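Local atomic coordinates of cGAS/DncV-like nucleotidyltransferase in E. coli homolog (Elizabethkingia meningoseptica ATCC 13253 = NBRC 12535, PDB entry 6E0O), a protein that synthesises cyclic dinucleotide second messengers, probably 3',3'-cyclic di-AMP from ATP with magnesium, as the nucleotidyltransferase of a CBASS antiphage system. Residues A[198-201]-A[202-206]. Numbering follows the deposited sequence.
Sequences VVNY and RLIDD
Val198 and Arg202 start four successive i to i+4 pairings in the last turns of helix 188-205. The peptide N of Arg202 bonds Val198 O at 3.0 Å, and the two side chains run alongside each other in the same direction. Val198 CG1 touches the extended arginine chain at Arg202 NE, 3.7 Å away, approaching the guanidinium obliquely; Trp11 of helix 5-11 packs on both residues, while Arg202 NH1 hydrogen-bonds the hydroxyl of Tyr288. One residue on, Leu203 N hydrogen-bonds Val199 O at 2.8 Å. Val199 CG1, set anti to its own N (chi1 175°), reaches Leu203 CD1 at 3.8 Å; Val199 packs on Cys285 and Leu203 on Lys284 of helix 275-289. Buried Asn200 receives Ile204 N at its carbonyl O, and Ile204 CD1 lies across the Asn200 amide, 3.7 Å from Asn200 OD1; Phe281, Ile209 and Val214 also pack on Asn200. The Tyr201 ring makes a cation-pi contact with Arg57, close to Lys197, a residue inferred to bind GTP. Asp205 N hydrogen-bonds Tyr201 O at 2.8 Å. With its carboxylate turned beside its own backbone N (chi1 -72°), Asp205 also brings CG to 3.1 Å from Tyr201 O.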
# COMPACT_ATOMS: atom_id res chain seq x y z
N VAL A 198 -2.70 -12.25 3.84
CA VAL A 198 -2.64 -13.21 4.94
C VAL A 198 -1.72 -14.37 4.58
O VAL A 198 -0.87 -14.78 5.37
CB VAL A 198 -4.05 -13.71 5.29
CG1 VAL A 198 -3.97 -14.95 6.19
CG2 VAL A 198 -4.85 -12.62 5.96
N VAL A 199 -1.89 -14.93 3.38
CA VAL A 199 -1.04 -16.04 2.96
C VAL A 199 0.42 -15.60 2.89
O VAL A 199 1.33 -16.34 3.29
CB VAL A 199 -1.55 -16.64 1.64
CG1 VAL A 199 -0.59 -17.70 1.14
CG2 VAL A 199 -2.95 -17.21 1.81
N ASN A 200 0.67 -14.40 2.37
CA ASN A 200 2.03 -13.86 2.34
C ASN A 200 2.65 -13.85 3.73
O ASN A 200 3.78 -14.34 3.93
CB ASN A 200 2.01 -12.46 1.73
CG ASN A 200 3.38 -11.89 1.48
OD1 ASN A 200 4.31 -12.60 1.13
ND2 ASN A 200 3.51 -10.59 1.66
N TYR A 201 1.96 -13.30 4.73
CA TYR A 201 2.52 -13.24 6.07
C TYR A 201 2.76 -14.64 6.63
O TYR A 201 3.76 -14.89 7.32
CB TYR A 201 1.59 -12.46 7.00
CG TYR A 201 1.56 -10.97 6.73
CD1 TYR A 201 2.74 -10.25 6.54
CD2 TYR A 201 0.36 -10.28 6.66
CE1 TYR A 201 2.72 -8.89 6.29
CE2 TYR A 201 0.33 -8.93 6.41
CZ TYR A 201 1.50 -8.24 6.22
OH TYR A 201 1.46 -6.88 5.98
N ARG A 202 1.85 -15.58 6.35
CA ARG A 202 2.03 -16.95 6.82
C ARG A 202 3.25 -17.60 6.18
O ARG A 202 4.03 -18.27 6.86
CB ARG A 202 0.77 -17.77 6.55
CG ARG A 202 -0.37 -17.43 7.47
CD ARG A 202 -1.69 -18.00 6.99
NE ARG A 202 -2.69 -17.92 8.04
CZ ARG A 202 -3.14 -18.95 8.75
NH1 ARG A 202 -2.72 -20.19 8.50
NH2 ARG A 202 -4.05 -18.76 9.68
N LEU A 203 3.42 -17.41 4.87
CA LEU A 203 4.57 -17.97 4.18
C LEU A 203 5.87 -17.35 4.68
O LEU A 203 6.88 -18.04 4.83
CB LEU A 203 4.42 -17.77 2.68
CG LEU A 203 3.31 -18.56 2.00
CD1 LEU A 203 3.11 -18.06 0.58
CD2 LEU A 203 3.62 -20.05 2.00
N ILE A 204 5.86 -16.05 4.97
CA ILE A 204 7.04 -15.40 5.54
C ILE A 204 7.33 -15.98 6.92
O ILE A 204 8.47 -16.33 7.24
CB ILE A 204 6.84 -13.87 5.60
CG1 ILE A 204 6.74 -13.29 4.19
CG2 ILE A 204 7.98 -13.20 6.38
CD1 ILE A 204 6.24 -11.86 4.16
N ASP A 205 6.30 -16.08 7.77
CA ASP A 205 6.50 -16.59 9.12
C ASP A 205 7.03 -18.01 9.11
O ASP A 205 7.83 -18.40 9.97
CB ASP A 205 5.18 -16.52 9.90
CG ASP A 205 4.80 -15.11 10.28
OD1 ASP A 205 5.62 -14.19 10.08
OD2 ASP A 205 3.66 -14.91 10.76
N ASP A 206 6.58 -18.82 8.14
CA ASP A 206 7.02 -20.20 8.01
C ASP A 206 8.40 -20.31 7.38
O ASP A 206 8.93 -21.43 7.30
CB ASP A 206 6.04 -20.98 7.12
CG ASP A 206 4.72 -21.24 7.80
OD1 ASP A 206 4.63 -21.12 9.05
OD2 ASP A 206 3.75 -21.59 7.08